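Local coordinates for packaging protein UL32 (Human herpesvirus 8 type M, PDB 6XF9), which binds zinc, assembles into a five-membered ring, and probably helps bring new capsids to nuclear replication compartments for cleavage and packaging of viral DNA, at residues P51-Q56 with G124-L129; A76-F81 with A96-E101; I102-F107 with A112-F117. All coordinates share one frame; numbering follows the deposited sequence.

How the contacts relate
All three contacts lie in one helical region around a zinc site. Contact 1 carries two of its four ligands, Cys-52 and Cys-55. Contact 2 is about 14 Å from contact 1, centre to centre, and contact 3 about 15 Å. Leu-127 of contact 1 touches both other contacts. Its CD1 lies 3.6 Å from Ala-96 CB of contact 2, and it also packs on Phe-117 of contact 3. Contacts 2 and 3 share helix 89-106, and their centres are about 12 Å apart. There Cys-100 SG sits 3.6 Å from Leu-116 CD2. The side chain of Leu-99 is about 10 Å from the zinc and that of Leu-116 about 13 Å.

Contact 1 of 3, residues P51-Q56 with G124-L129; sequences PCRVCQ and GIDLQL. With ZN (zinc ion), chain O.
Arg-53 and Val-54, the two residues inside a Cys-x-x-Cys zinc motif, meet Asp-126 and Leu-127 at the start of helix 124-133. The metal comes first. Cys-52 SG and Cys-55 SG each bind the zinc at 2.3 Å, and His-130 and Cys-136 complete a site of three cysteines and one histidine. His-130 lies further along helix 124-133, so this contact joins the two ligand-bearing parts of the site.

The charged part is loose. The aliphatic chain of Arg-53 passes alongside the carboxylate of Asp-126, and Arg-53 CD is 3.2 Å from Asp-126 OD1. A bend at chi3 (86°) then turns the guanidinium aside. Arg-53 NE stands 3.8 Å from Asp-126 OD2, a long salt bridge, with the two flat groups tilted 29° apart. Both ends have firmer partners. Arg-53 NH2 bonds to the backbone O of Arg-121. Asp-126 OD2 accepts from Met-123 N and its OD1 pairs with Ser-45 OG, which should help fix the buried carboxylate and probably favours its charged form.

The apolar part is Val-54 CG2 against Leu-127 CD2, 4.2 Å apart. The Val-54 and Leu-127 side chains cross at about a right angle. The same Val-54 methyl, CG2, also touches a backbone oxygen, Asp-126 O, at 3.9 Å.

Outside the pair, Asp-331 of a second subunit bonds to Cys-52 N and Gln-56 NE2, so the zinc motif borders the ring interface. Cys-52 is also the N-cap of helix 53-60. With SG anti to the backbone N, its sulfur accepts from Cys-55 N at 3.4 Å, in a nearly straight bond of 170°.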
ATOM      1  N   PRO D  51     -21.332 -21.799  26.977  1.00 62.96           N
ATOM      2  CA  PRO D  51     -20.776 -23.045  27.515  1.00 61.21           C
ATOM      3  C   PRO D  51     -20.821 -24.196  26.525  1.00 59.68           C
ATOM      4  O   PRO D  51     -21.554 -24.184  25.537  1.00 60.36           O
ATOM      5  CB  PRO D  51     -21.675 -23.338  28.719  1.00 62.21           C
ATOM      6  CG  PRO D  51     -22.937 -22.658  28.402  1.00 63.90           C
ATOM      7  CD  PRO D  51     -22.541 -21.394  27.707  1.00 64.61           C
ATOM      8  N   CYS D  52     -19.997 -25.201  26.804  1.00 56.30           N
ATOM      9  CA  CYS D  52     -20.068 -26.459  26.083  1.00 54.78           C
ATOM     10  C   CYS D  52     -21.154 -27.329  26.694  1.00 55.62           C
ATOM     11  O   CYS D  52     -21.035 -27.757  27.843  1.00 56.03           O
ATOM     12  CB  CYS D  52     -18.732 -27.173  26.145  1.00 53.20           C
ATOM     13  SG  CYS D  52     -18.894 -28.762  25.341  1.00 52.10           S
ATOM     14  N   ARG D  53     -22.207 -27.604  25.939  1.00 53.37           N
ATOM     15  CA  ARG D  53     -23.339 -28.325  26.514  1.00 54.55           C
ATOM     16  C   ARG D  53     -22.950 -29.717  26.983  1.00 53.54           C
ATOM     17  O   ARG D  53     -23.447 -30.182  28.017  1.00 54.46           O
ATOM     18  CB  ARG D  53     -24.479 -28.378  25.507  1.00 56.18           C
ATOM     19  CG  ARG D  53     -25.192 -27.038  25.368  1.00 58.12           C
ATOM     20  CD  ARG D  53     -26.168 -27.089  24.226  1.00 60.20           C
ATOM     21  NE  ARG D  53     -27.470 -27.609  24.615  1.00 62.30           N
ATOM     22  CZ  ARG D  53     -28.414 -26.888  25.203  1.00 64.18           C
ATOM     23  NH1 ARG D  53     -28.197 -25.608  25.486  1.00 64.38           N
ATOM     24  NH2 ARG D  53     -29.571 -27.456  25.499  1.00 65.80           N
ATOM     25  N   VAL D  54     -22.044 -30.390  26.267  1.00 48.84           N
ATOM     26  CA  VAL D  54     -21.633 -31.730  26.685  1.00 47.81           C
ATOM     27  C   VAL D  54     -20.775 -31.661  27.938  1.00 47.47           C
ATOM     28  O   VAL D  54     -20.900 -32.497  28.833  1.00 48.04           O
ATOM     29  CB  VAL D  54     -20.910 -32.465  25.545  1.00 46.25           C
ATOM     30  CG1 VAL D  54     -20.327 -33.758  26.041  1.00 45.49           C
ATOM     31  CG2 VAL D  54     -21.877 -32.756  24.442  1.00 47.01           C
ATOM     32  N   CYS D  55     -19.870 -30.694  28.019  1.00 52.96           N
ATOM     33  CA  CYS D  55     -19.121 -30.530  29.262  1.00 53.30           C
ATOM     34  C   CYS D  55     -20.067 -30.260  30.420  1.00 54.84           C
ATOM     35  O   CYS D  55     -19.851 -30.739  31.537  1.00 55.48           O
ATOM     36  CB  CYS D  55     -18.117 -29.385  29.139  1.00 53.16           C
ATOM     37  SG  CYS D  55     -16.597 -29.721  28.194  1.00 51.85           S
ATOM     38  N   GLN D  56     -21.144 -29.520  30.160  1.00 67.73           N
ATOM     39  CA  GLN D  56     -22.071 -29.163  31.232  1.00 69.46           C
ATOM     40  C   GLN D  56     -22.899 -30.364  31.658  1.00 69.84           C
ATOM     41  O   GLN D  56     -23.204 -30.528  32.845  1.00 70.98           O
ATOM     42  CB  GLN D  56     -22.961 -27.990  30.800  1.00 70.69           C
ATOM     43  CG  GLN D  56     -22.191 -26.672  30.694  1.00 70.54           C
ATOM     44  CD  GLN D  56     -21.762 -26.151  32.057  1.00 71.49           C
ATOM     45  OE1 GLN D  56     -22.130 -26.725  33.089  1.00 72.30           O
ATOM     46  NE2 GLN D  56     -20.946 -25.090  32.072  1.00 71.46           N
ATOM     47  N   GLY D 124     -26.283 -32.032  17.289  1.00 62.48           N
ATOM     48  CA  GLY D 124     -25.111 -32.434  16.524  1.00 59.59           C
ATOM     49  C   GLY D 124     -23.965 -31.460  16.666  1.00 56.27           C
ATOM     50  O   GLY D 124     -22.807 -31.858  16.809  1.00 53.56           O
ATOM     51  N   ILE D 125     -24.268 -30.165  16.644  1.00 53.85           N
ATOM     52  CA  ILE D 125     -23.188 -29.197  16.766  1.00 50.88           C
ATOM     53  C   ILE D 125     -22.509 -29.335  18.123  1.00 49.33           C
ATOM     54  O   ILE D 125     -21.293 -29.139  18.233  1.00 46.99           O
ATOM     55  CB  ILE D 125     -23.715 -27.768  16.521  1.00 52.17           C
ATOM     56  CG1 ILE D 125     -22.551 -26.820  16.238  1.00 49.29           C
ATOM     57  CG2 ILE D 125     -24.543 -27.269  17.707  1.00 54.44           C
ATOM     58  CD1 ILE D 125     -21.641 -27.319  15.145  1.00 47.11           C
ATOM     59  N   ASP D 126     -23.257 -29.715  19.171  1.00 58.98           N
ATOM     60  CA  ASP D 126     -22.653 -29.823  20.502  1.00 57.21           C
ATOM     61  C   ASP D 126     -21.697 -31.006  20.588  1.00 55.21           C
ATOM     62  O   ASP D 126     -20.631 -30.903  21.217  1.00 53.33           O
ATOM     63  CB  ASP D 126     -23.733 -29.949  21.570  1.00 58.94           C
ATOM     64  CG  ASP D 126     -24.682 -28.773  21.579  1.00 61.25           C
ATOM     65  OD1 ASP D 126     -24.193 -27.634  21.765  1.00 60.60           O
ATOM     66  OD2 ASP D 126     -25.913 -28.991  21.423  1.00 63.76           O
ATOM     67  N   LEU D 127     -22.075 -32.138  19.970  1.00 54.72           N
ATOM     68  CA  LEU D 127     -21.189 -33.298  19.872  1.00 53.01           C
ATOM     69  C   LEU D 127     -19.950 -32.984  19.040  1.00 51.40           C
ATOM     70  O   LEU D 127     -18.835 -33.378  19.399  1.00 50.15           O
ATOM     71  CB  LEU D 127     -21.945 -34.479  19.273  1.00 54.40           C
ATOM     72  CG  LEU D 127     -23.136 -34.957  20.103  1.00 56.33           C
ATOM     73  CD1 LEU D 127     -23.953 -35.979  19.320  1.00 58.23           C
ATOM     74  CD2 LEU D 127     -22.702 -35.538  21.435  1.00 55.17           C
ATOM     75  N   GLN D 128     -20.137 -32.343  17.880  1.00 45.76           N
ATOM     76  CA  GLN D 128     -19.011 -31.951  17.029  1.00 44.04           C
ATOM     77  C   GLN D 128     -18.040 -31.022  17.754  1.00 42.65           C
ATOM     78  O   GLN D 128     -16.819 -31.189  17.670  1.00 41.68           O
ATOM     79  CB  GLN D 128     -19.541 -31.253  15.790  1.00 44.94           C
ATOM     80  CG  GLN D 128     -20.231 -32.140  14.812  1.00 46.50           C
ATOM     81  CD  GLN D 128     -20.437 -31.429  13.497  1.00 46.95           C
ATOM     82  OE1 GLN D 128     -19.530 -31.355  12.675  1.00 45.87           O
ATOM     83  NE2 GLN D 128     -21.617 -30.851  13.314  1.00 48.99           N
ATOM     84  N   LEU D 129     -18.566 -30.001  18.431  1.00 47.60           N
ATOM     85  CA  LEU D 129     -17.702 -29.046  19.124  1.00 46.91           C
ATOM     86  C   LEU D 129     -16.931 -29.723  20.252  1.00 46.59           C
ATOM     87  O   LEU D 129     -15.736 -29.454  20.451  1.00 46.20           O
ATOM     88  CB  LEU D 129     -18.531 -27.871  19.650  1.00 48.08           C
ATOM     89  CG  LEU D 129     -18.956 -26.782  18.650  1.00 48.60           C
ATOM     90  CD1 LEU D 129     -19.935 -25.801  19.269  1.00 50.43           C
ATOM     91  CD2 LEU D 129     -17.716 -26.024  18.183  1.00 47.39           C
TER
HETATM   92 ZN    ZN O 501     -16.936 -29.780  25.958  1.00 50.90          ZN

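Contact 2 of 3, residues A76-F81 with A96-E101; sequences ACLCFF and AADLCE
Leu-78 of helix 71-83 points at Asp-98 of helix 89-106, and the two side chains cross at a slant. These helices follow each other in the chain with a short connection between them. They form a helical hairpin, with the two segments running roughly antiparallel. The closest CA atoms, Leu-78 CA and Asp-98 CA, are 7.0 Å apart, and the two methyl groups of one leucine fill the interval.

In Leu-78, CG lies anti to the backbone N (chi1 177°), which carries the fork of the side chain across to the other helix. One branch, CD1, rests on Asp-98. It is 3.9 Å from Asp-98 CB and just as far from Asp-98 OD2, so it touches both the stem and one oxygen of the carboxylate. The other branch, CD2, goes to Leu-99. It lies 4.2 Å from Leu-99 N and 4.4 Å from Leu-99 CD1. The fork therefore spans two successive residues of the facing helix. No hydrogen bond crosses between the segments; the fit is by van der Waals contact.

Asp-98 is buried, yet its acid group does not rely on this partner. Its OD2 takes a hydrogen bond from the backbone N of Trp-5, near the N-terminus, before helix 7-12. The leucine methyl thus lies beside an oxygen that is already engaged.

The pair sits among several other helices. Cys-77 leans on helix 391-402 behind the first segment. Ala-96 and Ala-97 meet helix 14-22 beyond the second. Helix 7-12 packs on Ala-97 and Asp-98.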
ATOM      1  N   ALA D  76     -13.576 -42.218  28.862  1.00 55.47           N
ATOM      2  CA  ALA D  76     -12.227 -42.052  28.329  1.00 54.88           C
ATOM      3  C   ALA D  76     -11.967 -42.937  27.117  1.00 54.63           C
ATOM      4  O   ALA D  76     -11.087 -42.617  26.312  1.00 54.49           O
ATOM      5  CB  ALA D  76     -11.185 -42.323  29.405  1.00 55.96           C
ATOM      6  N   CYS D  77     -12.665 -44.069  26.975  1.00 62.72           N
ATOM      7  CA  CYS D  77     -12.508 -44.853  25.747  1.00 62.23           C
ATOM      8  C   CYS D  77     -13.145 -44.154  24.567  1.00 61.51           C
ATOM      9  O   CYS D  77     -12.569 -44.113  23.474  1.00 61.23           O
ATOM     10  CB  CYS D  77     -13.117 -46.235  25.892  1.00 62.76           C
ATOM     11  SG  CYS D  77     -12.049 -47.323  26.720  1.00 63.94           S
ATOM     12  N   LEU D  78     -14.363 -43.641  24.760  1.00 50.36           N
ATOM     13  CA  LEU D  78     -15.017 -42.849  23.727  1.00 49.90           C
ATOM     14  C   LEU D  78     -14.119 -41.707  23.279  1.00 49.38           C
ATOM     15  O   LEU D  78     -13.901 -41.504  22.077  1.00 49.11           O
ATOM     16  CB  LEU D  78     -16.330 -42.298  24.261  1.00 50.33           C
ATOM     17  CG  LEU D  78     -17.050 -41.392  23.283  1.00 50.08           C
ATOM     18  CD1 LEU D  78     -17.224 -42.082  21.954  1.00 50.29           C
ATOM     19  CD2 LEU D  78     -18.362 -40.917  23.873  1.00 50.82           C
ATOM     20  N   CYS D  79     -13.557 -40.968  24.239  1.00 54.67           N
ATOM     21  CA  CYS D  79     -12.641 -39.891  23.893  1.00 54.29           C
ATOM     22  C   CYS D  79     -11.460 -40.401  23.063  1.00 54.35           C
ATOM     23  O   CYS D  79     -11.137 -39.829  22.020  1.00 54.23           O
ATOM     24  CB  CYS D  79     -12.175 -39.187  25.161  1.00 54.80           C
ATOM     25  SG  CYS D  79     -13.527 -38.310  25.966  1.00 55.32           S
ATOM     26  N   PHE D  80     -10.828 -41.495  23.474  1.00 47.65           N
ATOM     27  CA  PHE D  80      -9.686 -41.995  22.708  1.00 47.80           C
ATOM     28  C   PHE D  80     -10.084 -42.300  21.270  1.00 47.37           C
ATOM     29  O   PHE D  80      -9.322 -42.030  20.338  1.00 47.54           O
ATOM     30  CB  PHE D  80      -9.111 -43.239  23.380  1.00 48.36           C
ATOM     31  CG  PHE D  80      -7.860 -43.758  22.746  1.00 48.62           C
ATOM     32  CD1 PHE D  80      -6.631 -43.213  23.057  1.00 49.48           C
ATOM     33  CD2 PHE D  80      -7.909 -44.807  21.868  1.00 48.57           C
ATOM     34  CE1 PHE D  80      -5.467 -43.701  22.478  1.00 50.06           C
ATOM     35  CE2 PHE D  80      -6.752 -45.309  21.287  1.00 49.18           C
ATOM     36  CZ  PHE D  80      -5.530 -44.756  21.591  1.00 49.76           C
ATOM     37  N   PHE D  81     -11.268 -42.876  21.073  1.00 44.31           N
ATOM     38  CA  PHE D  81     -11.711 -43.217  19.727  1.00 44.30           C
ATOM     39  C   PHE D  81     -11.922 -41.970  18.890  1.00 43.94           C
ATOM     40  O   PHE D  81     -11.518 -41.917  17.723  1.00 44.17           O
ATOM     41  CB  PHE D  81     -13.004 -44.035  19.798  1.00 44.69           C
ATOM     42  CG  PHE D  81     -12.779 -45.520  19.870  1.00 45.24           C
ATOM     43  CD1 PHE D  81     -11.986 -46.070  20.863  1.00 45.26           C
ATOM     44  CD2 PHE D  81     -13.418 -46.372  18.978  1.00 45.85           C
ATOM     45  CE1 PHE D  81     -11.777 -47.432  20.933  1.00 45.78           C
ATOM     46  CE2 PHE D  81     -13.215 -47.742  19.053  1.00 46.40           C
ATOM     47  CZ  PHE D  81     -12.393 -48.266  20.039  1.00 46.30           C
ATOM     48  N   ALA D  96     -22.526 -40.004  19.320  1.00 56.18           N
ATOM     49  CA  ALA D  96     -23.851 -39.865  19.914  1.00 58.06           C
ATOM     50  C   ALA D  96     -24.308 -41.183  20.516  1.00 58.80           C
ATOM     51  O   ALA D  96     -24.648 -41.253  21.702  1.00 58.93           O
ATOM     52  CB  ALA D  96     -24.862 -39.407  18.868  1.00 60.51           C
ATOM     53  N   ALA D  97     -24.273 -42.252  19.712  1.00 59.43           N
ATOM     54  CA  ALA D  97     -24.702 -43.567  20.177  1.00 59.97           C
ATOM     55  C   ALA D  97     -23.915 -44.001  21.405  1.00 58.41           C
ATOM     56  O   ALA D  97     -24.498 -44.383  22.425  1.00 59.11           O
ATOM     57  CB  ALA D  97     -24.549 -44.591  19.050  1.00 60.47           C
ATOM     58  N   ASP D  98     -22.587 -43.900  21.347  1.00 71.88           N
ATOM     59  CA  ASP D  98     -21.780 -44.370  22.461  1.00 70.58           C
ATOM     60  C   ASP D  98     -21.949 -43.486  23.690  1.00 70.56           C
ATOM     61  O   ASP D  98     -21.672 -43.939  24.806  1.00 70.56           O
ATOM     62  CB  ASP D  98     -20.301 -44.452  22.072  1.00 69.12           C
ATOM     63  CG  ASP D  98     -20.050 -45.302  20.809  1.00 69.56           C
ATOM     64  OD1 ASP D  98     -20.895 -46.163  20.440  1.00 70.82           O
ATOM     65  OD2 ASP D  98     -18.956 -45.140  20.210  1.00 68.60           O
ATOM     66  N   LEU D  99     -22.374 -42.230  23.514  1.00 63.47           N
ATOM     67  CA  LEU D  99     -22.684 -41.394  24.672  1.00 63.62           C
ATOM     68  C   LEU D  99     -24.006 -41.811  25.314  1.00 65.42           C
ATOM     69  O   LEU D  99     -24.139 -41.765  26.539  1.00 65.74           O
ATOM     70  CB  LEU D  99     -22.706 -39.915  24.278  1.00 63.31           C
ATOM     71  CG  LEU D  99     -22.840 -38.988  25.489  1.00 63.55           C
ATOM     72  CD1 LEU D  99     -21.583 -39.031  26.289  1.00 62.17           C
ATOM     73  CD2 LEU D  99     -23.147 -37.566  25.084  1.00 63.86           C
ATOM     74  N   CYS D 100     -25.015 -42.164  24.509  1.00 80.76           N
ATOM     75  CA  CYS D 100     -26.192 -42.838  25.053  1.00 82.56           C
ATOM     76  C   CYS D 100     -25.808 -44.047  25.893  1.00 82.16           C
ATOM     77  O   CYS D 100     -26.150 -44.146  27.078  1.00 82.81           O
ATOM     78  CB  CYS D 100     -27.121 -43.299  23.935  1.00 84.18           C
ATOM     79  SG  CYS D 100     -28.388 -42.173  23.510  1.00 86.60           S
ATOM     80  N   GLU D 101     -25.085 -44.980  25.280  1.00 63.35           N
ATOM     81  CA  GLU D 101     -24.759 -46.222  25.955  1.00 63.17           C
ATOM     82  C   GLU D 101     -24.061 -45.948  27.277  1.00 62.70           C
ATOM     83  O   GLU D 101     -24.422 -46.527  28.303  1.00 64.07           O
ATOM     84  CB  GLU D 101     -23.897 -47.067  25.027  1.00 62.29           C
ATOM     85  CG  GLU D 101     -23.409 -48.369  25.574  1.00 62.51           C
ATOM     86  CD  GLU D 101     -24.473 -49.424  25.679  1.00 64.48           C
ATOM     87  OE1 GLU D 101     -25.614 -49.214  25.210  1.00 65.58           O
ATOM     88  OE2 GLU D 101     -24.138 -50.500  26.211  1.00 65.67           O
TER

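Contact 3 of 3, residues I102-F107 with A112-F117; sequences IMHLHF and ATYGLF
The end of helix 89-106 and the loop that follows it fold against each other, and Thr-113 fits between Met-103, His-104 and Phe-107. The helix ends at His-106, and Phe-107 leaves helical geometry. The chain then doubles back, which brings Met-103 CA within 5.7 Å of Thr-113 CA.

The two branches of Thr-113 go different ways. Its OG1 is placed to donate to Phe-107 O at 2.7 Å, but it sits too close to Met-103 CE in the model, so this bond is doubtful. Its methyl, CG2, stands anti to the backbone N and presses on the helix. It lies 3.2 Å from Met-103 CB and 3.4 Å from His-104 CD2. The Met-103 and Thr-113 side chains run antiparallel, side by side. Further along the loop, Leu-116 CD2 meets Met-103 CG at 4.5 Å.

On the outer side the rings of His-104 and Tyr-114 meet at a slant. Their planes are 41° apart and their centroids 5.1 Å. Tyr-114 CE1 comes to the edge of the imidazole, near its plane, 3.3 Å from His-104 NE2. Each ring has its polar anchor elsewhere. His-104 ND1 is hydrogen-bonded to His-13 NE2, and Tyr-114 OH bonds to the backbone O of Pro-108.

Around this turn, the Phe-107 ring meets that of Phe-71 edge-to-face, at helix 71-83. Ala-112 and Leu-116 rest on Leu-57 of helix 53-60. Phe-117 packs back on helix 89-106, and the loop then leads into helix 124-133.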
ATOM      1  N   ILE D 102     -23.102 -45.020  27.286  1.00 55.85           N
ATOM      2  CA  ILE D 102     -22.396 -44.711  28.526  1.00 55.58           C
ATOM      3  C   ILE D 102     -23.367 -44.183  29.571  1.00 57.15           C
ATOM      4  O   ILE D 102     -23.184 -44.414  30.773  1.00 58.49           O
ATOM      5  CB  ILE D 102     -21.242 -43.727  28.259  1.00 53.89           C
ATOM      6  CG1 ILE D 102     -20.110 -44.437  27.535  1.00 52.80           C
ATOM      7  CG2 ILE D 102     -20.712 -43.118  29.557  1.00 53.97           C
ATOM      8  CD1 ILE D 102     -19.127 -43.485  26.947  1.00 51.70           C
ATOM      9  N   MET D 103     -24.431 -43.494  29.139  1.00 74.74           N
ATOM     10  CA  MET D 103     -25.380 -42.911  30.087  1.00 76.39           C
ATOM     11  C   MET D 103     -26.343 -43.948  30.659  1.00 78.69           C
ATOM     12  O   MET D 103     -26.716 -43.861  31.836  1.00 80.78           O
ATOM     13  CB  MET D 103     -26.204 -41.813  29.407  1.00 76.70           C
ATOM     14  CG  MET D 103     -25.439 -40.579  29.012  1.00 75.46           C
ATOM     15  SD  MET D 103     -25.050 -39.573  30.441  1.00 76.30           S
ATOM     16  CE  MET D 103     -26.641 -38.890  30.877  1.00 78.09           C
ATOM     17  N   HIS D 104     -26.749 -44.926  29.847  1.00 80.50           N
ATOM     18  CA  HIS D 104     -27.603 -46.006  30.323  1.00 83.07           C
ATOM     19  C   HIS D 104     -26.864 -46.981  31.235  1.00 84.64           C
ATOM     20  O   HIS D 104     -27.486 -47.588  32.116  1.00 87.79           O
ATOM     21  CB  HIS D 104     -28.199 -46.714  29.122  1.00 82.88           C
ATOM     22  CG  HIS D 104     -29.273 -45.915  28.465  1.00 83.40           C
ATOM     23  ND1 HIS D 104     -29.410 -45.830  27.097  1.00 83.04           N
ATOM     24  CD2 HIS D 104     -30.235 -45.118  28.990  1.00 84.95           C
ATOM     25  CE1 HIS D 104     -30.434 -45.045  26.808  1.00 84.36           C
ATOM     26  NE2 HIS D 104     -30.949 -44.596  27.939  1.00 85.48           N
ATOM     27  N   LEU D 105     -25.554 -47.162  31.034  1.00 63.93           N
ATOM     28  CA  LEU D 105     -24.781 -48.044  31.906  1.00 65.14           C
ATOM     29  C   LEU D 105     -24.570 -47.431  33.278  1.00 66.61           C
ATOM     30  O   LEU D 105     -24.688 -48.121  34.299  1.00 69.66           O
ATOM     31  CB  LEU D 105     -23.425 -48.375  31.288  1.00 62.93           C
ATOM     32  CG  LEU D 105     -23.192 -49.493  30.287  1.00 62.39           C
ATOM     33  CD1 LEU D 105     -24.205 -49.501  29.192  1.00 62.15           C
ATOM     34  CD2 LEU D 105     -21.824 -49.264  29.714  1.00 60.13           C
ATOM     35  N   HIS D 106     -24.215 -46.146  33.326  1.00 83.97           N
ATOM     36  CA  HIS D 106     -23.710 -45.560  34.557  1.00 85.11           C
ATOM     37  C   HIS D 106     -24.615 -44.517  35.198  1.00 86.23           C
ATOM     38  O   HIS D 106     -24.351 -44.130  36.341  1.00 87.98           O
ATOM     39  CB  HIS D 106     -22.332 -44.937  34.309  1.00 82.50           C
ATOM     40  CG  HIS D 106     -21.337 -45.896  33.742  1.00 81.54           C
ATOM     41  ND1 HIS D 106     -20.358 -46.488  34.507  1.00 82.86           N
ATOM     42  CD2 HIS D 106     -21.166 -46.362  32.483  1.00 79.81           C
ATOM     43  CE1 HIS D 106     -19.621 -47.275  33.740  1.00 81.84           C
ATOM     44  NE2 HIS D 106     -20.090 -47.216  32.506  1.00 79.89           N
ATOM     45  N   PHE D 107     -25.601 -44.033  34.447  1.00 84.55           N
ATOM     46  CA  PHE D 107     -26.581 -43.080  34.951  1.00 85.84           C
ATOM     47  C   PHE D 107     -27.967 -43.415  34.398  1.00 87.06           C
ATOM     48  O   PHE D 107     -28.510 -42.653  33.599  1.00 85.69           O
ATOM     49  CB  PHE D 107     -26.190 -41.651  34.571  1.00 83.35           C
ATOM     50  CG  PHE D 107     -24.962 -41.151  35.276  1.00 82.69           C
ATOM     51  CD1 PHE D 107     -23.704 -41.354  34.735  1.00 80.42           C
ATOM     52  CD2 PHE D 107     -25.066 -40.474  36.481  1.00 84.71           C
ATOM     53  CE1 PHE D 107     -22.572 -40.895  35.381  1.00 80.20           C
ATOM     54  CE2 PHE D 107     -23.939 -40.011  37.132  1.00 84.32           C
ATOM     55  CZ  PHE D 107     -22.689 -40.222  36.582  1.00 82.03           C
ATOM     56  N   ALA D 112     -31.493 -36.727  32.902  1.00119.45           N
ATOM     57  CA  ALA D 112     -30.635 -36.151  31.870  1.00117.17           C
ATOM     58  C   ALA D 112     -30.352 -37.164  30.755  1.00116.55           C
ATOM     59  O   ALA D 112     -30.309 -36.803  29.579  1.00116.44           O
ATOM     60  CB  ALA D 112     -29.334 -35.650  32.479  1.00115.33           C
ATOM     61  N   THR D 113     -30.159 -38.427  31.128  1.00111.03           N
ATOM     62  CA  THR D 113     -29.908 -39.482  30.165  1.00110.40           C
ATOM     63  C   THR D 113     -31.067 -39.658  29.180  1.00111.85           C
ATOM     64  O   THR D 113     -30.821 -39.878  27.994  1.00111.59           O
ATOM     65  CB  THR D 113     -29.637 -40.828  30.866  1.00110.65           C
ATOM     66  OG1 THR D 113     -28.512 -40.697  31.742  1.00110.05           O
ATOM     67  CG2 THR D 113     -29.354 -41.915  29.840  1.00109.85           C
ATOM     68  N   TYR D 114     -32.324 -39.570  29.630  1.00103.68           N
ATOM     69  CA  TYR D 114     -33.395 -39.749  28.657  1.00104.85           C
ATOM     70  C   TYR D 114     -33.807 -38.395  28.099  1.00105.36           C
ATOM     71  O   TYR D 114     -33.739 -37.378  28.797  1.00105.43           O
ATOM     72  CB  TYR D 114     -34.587 -40.489  29.277  1.00107.04           C
ATOM     73  CG  TYR D 114     -34.156 -41.780  29.942  1.00107.36           C
ATOM     74  CD1 TYR D 114     -34.090 -42.961  29.203  1.00107.05           C
ATOM     75  CD2 TYR D 114     -33.770 -41.817  31.285  1.00108.27           C
ATOM     76  CE1 TYR D 114     -33.678 -44.148  29.776  1.00107.69           C
ATOM     77  CE2 TYR D 114     -33.345 -43.006  31.870  1.00109.42           C
ATOM     78  CZ  TYR D 114     -33.305 -44.170  31.105  1.00109.24           C
ATOM     79  OH  TYR D 114     -32.889 -45.373  31.647  1.00110.77           O
ATOM     80  N   GLY D 115     -34.180 -38.376  26.825  1.00122.26           N
ATOM     81  CA  GLY D 115     -34.350 -37.103  26.156  1.00122.79           C
ATOM     82  C   GLY D 115     -32.992 -36.446  26.069  1.00121.19           C
ATOM     83  O   GLY D 115     -32.815 -35.267  26.407  1.00121.18           O
ATOM     84  N   LEU D 116     -32.013 -37.239  25.624  1.00 78.38           N
ATOM     85  CA  LEU D 116     -30.634 -36.772  25.567  1.00 76.41           C
ATOM     86  C   LEU D 116     -30.443 -35.754  24.450  1.00 76.59           C
ATOM     87  O   LEU D 116     -29.731 -34.759  24.625  1.00 75.60           O
ATOM     88  CB  LEU D 116     -29.710 -37.976  25.369  1.00 74.74           C
ATOM     89  CG  LEU D 116     -28.197 -37.800  25.425  1.00 72.73           C
ATOM     90  CD1 LEU D 116     -27.771 -37.128  26.731  1.00 72.11           C
ATOM     91  CD2 LEU D 116     -27.519 -39.164  25.283  1.00 71.51           C
ATOM     92  N   PHE D 117     -31.102 -35.968  23.314  1.00 67.19           N
ATOM     93  CA  PHE D 117     -30.917 -35.156  22.126  1.00 67.86           C
ATOM     94  C   PHE D 117     -32.189 -34.399  21.772  1.00 70.12           C
ATOM     95  O   PHE D 117     -33.295 -34.782  22.166  1.00 71.25           O
ATOM     96  CB  PHE D 117     -30.496 -36.037  20.955  1.00 67.84           C
ATOM     97  CG  PHE D 117     -29.270 -36.830  21.237  1.00 65.43           C
ATOM     98  CD1 PHE D 117     -28.087 -36.196  21.537  1.00 63.46           C
ATOM     99  CD2 PHE D 117     -29.303 -38.210  21.222  1.00 65.11           C
ATOM    100  CE1 PHE D 117     -26.956 -36.924  21.812  1.00 61.27           C
ATOM    101  CE2 PHE D 117     -28.175 -38.944  21.492  1.00 62.99           C
ATOM    102  CZ  PHE D 117     -26.997 -38.303  21.793  1.00 61.13           C
TER